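PDB 3SC4: short chain dehydrogenase (A0QTM2 homolog) from Mycobacterium thermoresistibile, which is probably an NAD(P)-dependent oxidoreductase of the short-chain dehydrogenase family, with a Rossmann fold and a substrate that remains to be established. Local coordinates for residues Pro153-Glu157 with Pro158-Arg162; Thr164-Met167 with Met168-Gly172. All coordinates share one frame; numbering follows the deposited sequence.

Contact 1: residues Pro153-Glu157 with Pro158-Arg162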
ATOM      1  N   PRO B 153      -8.801   2.832  -9.106  1.00 15.43           N
ATOM      2  CA  PRO B 153      -7.713   3.712  -9.552  1.00 15.83           C
ATOM      3  C   PRO B 153      -7.150   4.482  -8.384  1.00 15.05           C
ATOM      4  O   PRO B 153      -7.891   4.765  -7.424  1.00 14.13           O
ATOM      5  CB  PRO B 153      -8.397   4.724 -10.489  1.00 16.28           C
ATOM      6  CG  PRO B 153      -9.726   4.181 -10.766  1.00 17.03           C
ATOM      7  CD  PRO B 153     -10.104   3.284  -9.602  1.00 15.97           C
ATOM      8  N   ILE B 154      -5.863   4.800  -8.491  1.00 14.86           N
ATOM      9  CA  ILE B 154      -5.131   5.531  -7.494  1.00 14.89           C
ATOM     10  C   ILE B 154      -5.447   6.987  -7.746  1.00 17.05           C
ATOM     11  O   ILE B 154      -5.016   7.569  -8.744  1.00 17.64           O
ATOM     12  CB  ILE B 154      -3.624   5.340  -7.590  1.00 14.31           C
ATOM     13  CG1 ILE B 154      -3.240   3.846  -7.618  1.00 14.38           C
ATOM     14  CG2 ILE B 154      -2.935   6.092  -6.484  1.00 12.84           C
ATOM     15  CD1 ILE B 154      -3.587   3.054  -6.413  1.00 12.03           C
ATOM     16  N   ARG B 155      -6.204   7.561  -6.815  1.00 18.79           N
ATOM     17  CA  ARG B 155      -6.582   8.971  -6.822  1.00 20.60           C
ATOM     18  C   ARG B 155      -5.867   9.655  -5.645  1.00 20.85           C
ATOM     19  O   ARG B 155      -6.013   9.238  -4.497  1.00 19.61           O
ATOM     20  CB  ARG B 155      -8.093   9.067  -6.620  1.00 21.65           C
ATOM     21  CG  ARG B 155      -8.933   8.420  -7.741  1.00 23.23           C
ATOM     22  CD  ARG B 155      -9.214   9.477  -8.774  1.00 28.09           C
ATOM     23  NE  ARG B 155     -10.632   9.551  -9.015  1.00 31.30           N
ATOM     24  CZ  ARG B 155     -11.293  10.630  -9.403  1.00 33.38           C
ATOM     25  NH1 ARG B 155     -10.704  11.797  -9.591  1.00 30.94           N
ATOM     26  NH2 ARG B 155     -12.592  10.511  -9.604  1.00 37.18           N
ATOM     27  N   LEU B 156      -5.114  10.708  -5.943  1.00 22.01           N
ATOM     28  CA  LEU B 156      -4.181  11.307  -4.988  1.00 22.84           C
ATOM     29  C   LEU B 156      -4.605  12.664  -4.454  1.00 24.76           C
ATOM     30  O   LEU B 156      -3.917  13.232  -3.585  1.00 25.37           O
ATOM     31  CB  LEU B 156      -2.806  11.463  -5.645  1.00 22.56           C
ATOM     32  CG  LEU B 156      -2.115  10.163  -6.055  1.00 21.76           C
ATOM     33  CD1 LEU B 156      -0.800  10.491  -6.806  1.00 19.29           C
ATOM     34  CD2 LEU B 156      -1.877   9.286  -4.826  1.00 17.14           C
ATOM     35  N   GLU B 157      -5.712  13.188  -4.979  1.00 26.18           N
ATOM     36  CA  GLU B 157      -6.292  14.407  -4.448  1.00 28.35           C
ATOM     37  C   GLU B 157      -6.739  14.117  -3.000  1.00 27.84           C
ATOM     38  O   GLU B 157      -7.188  13.010  -2.685  1.00 26.20           O
ATOM     39  CB  GLU B 157      -7.478  14.892  -5.302  1.00 29.57           C
ATOM     40  CG  GLU B 157      -7.148  15.125  -6.816  1.00 32.91           C
ATOM     41  CD  GLU B 157      -7.255  13.852  -7.711  1.00 36.27           C
ATOM     42  OE1 GLU B 157      -7.695  12.765  -7.270  1.00 34.53           O
ATOM     43  OE2 GLU B 157      -6.861  13.939  -8.891  1.00 42.93           O
ATOM     44  N   PRO B 158      -6.558  15.095  -2.107  1.00 28.86           N
ATOM     45  CA  PRO B 158      -6.850  14.932  -0.672  1.00 28.72           C
ATOM     46  C   PRO B 158      -8.173  14.251  -0.311  1.00 28.03           C
ATOM     47  O   PRO B 158      -8.202  13.417   0.591  1.00 26.95           O
ATOM     48  CB  PRO B 158      -6.832  16.372  -0.168  1.00 29.56           C
ATOM     49  CG  PRO B 158      -5.741  16.994  -0.994  1.00 30.22           C
ATOM     50  CD  PRO B 158      -5.853  16.370  -2.371  1.00 29.69           C
ATOM     51  N   LYS B 159      -9.252  14.589  -1.006  1.00 28.56           N
ATOM     52  CA  LYS B 159     -10.557  14.025  -0.657  1.00 28.76           C
ATOM     53  C   LYS B 159     -10.543  12.500  -0.736  1.00 26.28           C
ATOM     54  O   LYS B 159     -11.272  11.843  -0.004  1.00 26.10           O
ATOM     55  CB  LYS B 159     -11.697  14.615  -1.510  1.00 30.21           C
ATOM     56  CG  LYS B 159     -11.524  14.519  -3.042  1.00 33.38           C
ATOM     57  CD  LYS B 159     -12.871  14.772  -3.787  1.00 38.56           C
ATOM     58  CE  LYS B 159     -12.678  15.543  -5.122  1.00 42.20           C
ATOM     59  NZ  LYS B 159     -13.970  16.169  -5.670  1.00 44.30           N
ATOM     60  N   TRP B 160      -9.694  11.943  -1.592  1.00 24.40           N
ATOM     61  CA  TRP B 160      -9.679  10.499  -1.831  1.00 22.74           C
ATOM     62  C   TRP B 160      -8.757   9.723  -0.904  1.00 22.12           C
ATOM     63  O   TRP B 160      -8.759   8.507  -0.945  1.00 20.75           O
ATOM     64  CB  TRP B 160      -9.246  10.210  -3.241  1.00 22.03           C
ATOM     65  CG  TRP B 160     -10.058  10.867  -4.274  1.00 23.70           C
ATOM     66  CD1 TRP B 160      -9.614  11.736  -5.215  1.00 24.20           C
ATOM     67  CD2 TRP B 160     -11.460  10.704  -4.502  1.00 23.79           C
ATOM     68  NE1 TRP B 160     -10.646  12.127  -6.025  1.00 25.95           N
ATOM     69  CE2 TRP B 160     -11.797  11.523  -5.604  1.00 26.05           C
ATOM     70  CE3 TRP B 160     -12.462   9.968  -3.879  1.00 24.70           C
ATOM     71  CZ2 TRP B 160     -13.106  11.627  -6.107  1.00 27.08           C
ATOM     72  CZ3 TRP B 160     -13.793  10.078  -4.382  1.00 26.81           C
ATOM     73  CH2 TRP B 160     -14.086  10.897  -5.482  1.00 25.49           C
ATOM     74  N   LEU B 161      -7.970  10.415  -0.085  1.00 22.61           N
ATOM     75  CA  LEU B 161      -6.964   9.762   0.730  1.00 23.16           C
ATOM     76  C   LEU B 161      -7.518   9.415   2.111  1.00 23.99           C
ATOM     77  O   LEU B 161      -6.881   9.594   3.108  1.00 25.13           O
ATOM     78  CB  LEU B 161      -5.700  10.630   0.824  1.00 22.79           C
ATOM     79  CG  LEU B 161      -4.997  10.799  -0.529  1.00 23.10           C
ATOM     80  CD1 LEU B 161      -3.843  11.819  -0.481  1.00 21.40           C
ATOM     81  CD2 LEU B 161      -4.504   9.475  -1.056  1.00 19.08           C
ATOM     82  N   ARG B 162      -8.677   8.804   2.127  1.00 25.60           N
ATOM     83  CA  ARG B 162      -9.525   8.722   3.303  1.00 27.33           C
ATOM     84  C   ARG B 162     -10.558   7.638   2.980  1.00 26.77           C
ATOM     85  O   ARG B 162     -10.968   7.521   1.815  1.00 29.33           O
ATOM     86  CB  ARG B 162     -10.263  10.036   3.427  1.00 28.85           C
ATOM     87  CG  ARG B 162     -10.367  10.590   4.810  1.00 33.62           C
ATOM     88  CD  ARG B 162     -10.936  12.034   4.799  1.00 37.82           C
ATOM     89  NE  ARG B 162     -11.199  12.469   6.167  1.00 42.43           N
ATOM     90  CZ  ARG B 162     -11.619  13.679   6.526  1.00 45.95           C
ATOM     91  NH1 ARG B 162     -11.826  14.625   5.623  1.00 47.90           N
ATOM     92  NH2 ARG B 162     -11.834  13.940   7.810  1.00 47.33           N
TER

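Contact 2: residues Thr164-Met167 with Met168-Gly172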
ATOM      1  N   THR B 164      -8.128   6.069   5.959  1.00 20.01           N
ATOM      2  CA  THR B 164      -6.745   5.648   5.736  1.00 18.96           C
ATOM      3  C   THR B 164      -6.514   4.136   5.681  1.00 17.27           C
ATOM      4  O   THR B 164      -5.955   3.632   4.734  1.00 16.99           O
ATOM      5  CB  THR B 164      -5.845   6.317   6.772  1.00 19.08           C
ATOM      6  OG1 THR B 164      -5.952   7.735   6.588  1.00 20.31           O
ATOM      7  CG2 THR B 164      -4.421   5.869   6.617  1.00 19.11           C
ATOM      8  N   PRO B 165      -6.976   3.402   6.675  1.00 16.48           N
ATOM      9  CA  PRO B 165      -6.754   1.956   6.622  1.00 15.72           C
ATOM     10  C   PRO B 165      -7.268   1.307   5.352  1.00 14.76           C
ATOM     11  O   PRO B 165      -6.550   0.553   4.683  1.00 15.89           O
ATOM     12  CB  PRO B 165      -7.538   1.440   7.840  1.00 16.15           C
ATOM     13  CG  PRO B 165      -7.625   2.637   8.743  1.00 16.84           C
ATOM     14  CD  PRO B 165      -7.758   3.804   7.849  1.00 16.53           C
ATOM     15  N   TYR B 166      -8.512   1.573   5.020  1.00 14.48           N
ATOM     16  CA  TYR B 166      -9.137   0.974   3.846  1.00 13.80           C
ATOM     17  C   TYR B 166      -8.514   1.489   2.557  1.00 12.88           C
ATOM     18  O   TYR B 166      -8.272   0.714   1.659  1.00 11.82           O
ATOM     19  CB  TYR B 166     -10.656   1.225   3.856  1.00 14.22           C
ATOM     20  CG  TYR B 166     -11.433   0.487   2.802  1.00 13.07           C
ATOM     21  CD1 TYR B 166     -11.405  -0.890   2.733  1.00 13.23           C
ATOM     22  CD2 TYR B 166     -12.217   1.172   1.902  1.00 14.08           C
ATOM     23  CE1 TYR B 166     -12.138  -1.579   1.741  1.00 15.49           C
ATOM     24  CE2 TYR B 166     -12.942   0.524   0.923  1.00 15.98           C
ATOM     25  CZ  TYR B 166     -12.898  -0.857   0.823  1.00 16.43           C
ATOM     26  OH  TYR B 166     -13.645  -1.499  -0.160  1.00 15.47           O
ATOM     27  N   MET B 167      -8.252   2.791   2.467  1.00 13.65           N
ATOM     28  CA  MET B 167      -7.592   3.343   1.284  1.00 13.51           C
ATOM     29  C   MET B 167      -6.236   2.693   1.102  1.00 13.79           C
ATOM     30  O   MET B 167      -5.856   2.351  -0.010  1.00 14.16           O
ATOM     31  CB  MET B 167      -7.433   4.838   1.406  1.00 13.87           C
ATOM     32  CG  MET B 167      -6.655   5.475   0.288  1.00 13.40           C
ATOM     33  SD  MET B 167      -4.862   5.521   0.607  1.00 14.87           S
ATOM     34  CE  MET B 167      -4.771   6.573   2.077  1.00  9.77           C
ATOM     35  N   MET B 168      -5.501   2.518   2.192  1.00 13.89           N
ATOM     36  CA  MET B 168      -4.183   1.858   2.098  1.00 14.52           C
ATOM     37  C   MET B 168      -4.290   0.447   1.503  1.00 14.09           C
ATOM     38  O   MET B 168      -3.458   0.033   0.681  1.00 14.72           O
ATOM     39  CB  MET B 168      -3.500   1.770   3.480  1.00 14.28           C
ATOM     40  CG  MET B 168      -2.891   3.063   3.906  1.00 14.30           C
ATOM     41  SD  MET B 168      -2.322   3.001   5.608  1.00 15.14           S
ATOM     42  CE  MET B 168      -0.984   1.798   5.462  1.00 15.44           C
ATOM     43  N   ALA B 169      -5.269  -0.300   1.989  1.00 13.78           N
ATOM     44  CA  ALA B 169      -5.464  -1.667   1.575  1.00 13.40           C
ATOM     45  C   ALA B 169      -5.901  -1.696   0.117  1.00 13.33           C
ATOM     46  O   ALA B 169      -5.317  -2.429  -0.692  1.00 13.72           O
ATOM     47  CB  ALA B 169      -6.480  -2.379   2.486  1.00 12.54           C
ATOM     48  N   LYS B 170      -6.891  -0.888  -0.248  1.00 12.81           N
ATOM     49  CA  LYS B 170      -7.389  -0.947  -1.619  1.00 13.26           C
ATOM     50  C   LYS B 170      -6.356  -0.413  -2.594  1.00 13.03           C
ATOM     51  O   LYS B 170      -6.159  -1.011  -3.632  1.00 14.05           O
ATOM     52  CB  LYS B 170      -8.730  -0.213  -1.815  1.00 13.37           C
ATOM     53  CG  LYS B 170      -9.940  -0.795  -1.055  1.00 14.43           C
ATOM     54  CD  LYS B 170     -10.138  -2.309  -1.198  1.00 14.33           C
ATOM     55  CE  LYS B 170     -10.477  -2.748  -2.624  1.00 15.56           C
ATOM     56  NZ  LYS B 170     -10.961  -4.201  -2.639  1.00 16.64           N
ATOM     57  N   TYR B 171      -5.715   0.709  -2.297  1.00 12.83           N
ATOM     58  CA  TYR B 171      -4.669   1.210  -3.174  1.00 13.00           C
ATOM     59  C   TYR B 171      -3.483   0.230  -3.260  1.00 13.03           C
ATOM     60  O   TYR B 171      -2.853   0.077  -4.314  1.00 13.00           O
ATOM     61  CB  TYR B 171      -4.169   2.578  -2.688  1.00 13.69           C
ATOM     62  CG  TYR B 171      -5.042   3.788  -3.058  1.00 13.55           C
ATOM     63  CD1 TYR B 171      -6.364   3.655  -3.438  1.00 13.62           C
ATOM     64  CD2 TYR B 171      -4.532   5.062  -2.967  1.00 12.71           C
ATOM     65  CE1 TYR B 171      -7.146   4.787  -3.743  1.00 13.92           C
ATOM     66  CE2 TYR B 171      -5.285   6.165  -3.264  1.00 13.88           C
ATOM     67  CZ  TYR B 171      -6.596   6.031  -3.649  1.00 13.66           C
ATOM     68  OH  TYR B 171      -7.329   7.162  -3.949  1.00 13.58           O
ATOM     69  N   GLY B 172      -3.172  -0.421  -2.139  1.00 13.01           N
ATOM     70  CA  GLY B 172      -2.128  -1.443  -2.098  1.00 13.06           C
ATOM     71  C   GLY B 172      -2.380  -2.580  -3.069  1.00 13.27           C
ATOM     72  O   GLY B 172      -1.461  -3.015  -3.756  1.00 13.33           O
TER
HETATM   73  O   HOH W   1     -13.468  -4.050  -1.825  1.00 26.35           O

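Contact 1: residues Pro153-Glu157 with Pro158-Arg162
W160 lies beside the side chains of R155 and E157, all three extending in much the same direction from a tight bend of the chain. R155 covers part of one face of the indole: its CB sits 3.4 Å from W160 CD1, and farther out NH1 is 3.6 Å from W160 NE1. The guanidinium is turned 36° from the ring plane, and its NE is displaced toward the indole rim, making an inclined overlap rather than a flat stack. Bends at chi2 and chi3 fold the arginine along the indole, whose six-membered part is reached by NH2, 3.7 Å from W160 CZ2. D275 pairs with the far end of the arginine in a salt bridge, whereas the link from R155 NH1 to E157 OE1 is long at 3.9 Å.

E157 approaches the indole differently. Its OE1 lies at the edge, near the ring plane, 3.0 Å from W160 CD1, with the carboxylate almost upright to the ring. A bend at chi2 (86°) turns the acid back to this position. Although W160 NE1 is nearby, the angle is poor for a hydrogen bond. The backbone holds the pair together instead, with W160 N donating to E157 O over 2.9 Å, from above the carbonyl plane. K159 CG lies over the rim of the indole face opposite R155.

Behind this surface cluster, L161 brings CD1 to 3.4 Å from L156 O and packs against L178 of the second subunit. The W160-to-E157 backbone bond spans three residues, as expected for the single 3-10 turn at 158-160; an inverse gamma turn centred on L161 follows. Together they shape the loop joining strand 146-149 to helix 164-183 in the Rossmann fold of a short-chain dehydrogenase.

Contact 2: residues Thr164-Met167 with Met168-Gly172
The first turns of helix 164-183 are joined by four successive i to i+4 backbone bonds, from M168 N to T164 O through Y171 N to M167 O, the straightest being K170 N to Y166 O at 2.8 Å. One turn apart, Y166 and K170 run side by side. K170 CG rests over a face of the Y166 ring in a CH-pi contact, 3.5 Å from Y166 CZ, while CD lies near CE1 and the rim. The lysine turns at CB-CG (chi2 -49°) and again at the next bond, staying alongside the phenol. A water accepts from K170 NZ at 2.6 Å and also bonds Y166 OH; NZ donates to L150 O as well.

M167 meets Y171 on another side of the helix. Its CG stands over the ring centre, 3.8 Å from the centroid, and SD approaches obliquely, 3.6 Å from Y171 CD2, in a Met-aromatic contact. Near the helix start, T164 CG2 touches M168 SD at 3.7 Å.

Y166 and K170 match the YxxxK signature of short-chain dehydrogenases, so they are probably the catalytic tyrosine and lysine. Helical spacing and the shared water bring their polar ends into one network, consistent with proton transfer in this family.

Contact 1 and contact 2 follow one another along the chain, with centres about 10 Å apart, and meet through Y171. Its hydroxyl reaches back from the helix to R155 O at 2.5 Å, a probable hydrogen bond; the same hydroxyl also packs against W160, and L161 lies against the ring. I154 adds a second point of touch, its CD1 3.7 Å from Y171 O. Thus the loop 153-162 lies against the same helix that carries the probable catalytic pair Y166 and K170, with Y171 immediately after the lysine. Both contacts also border the second subunit: L156 and L161 pack there from the loop, and P165 and M168 from the helix.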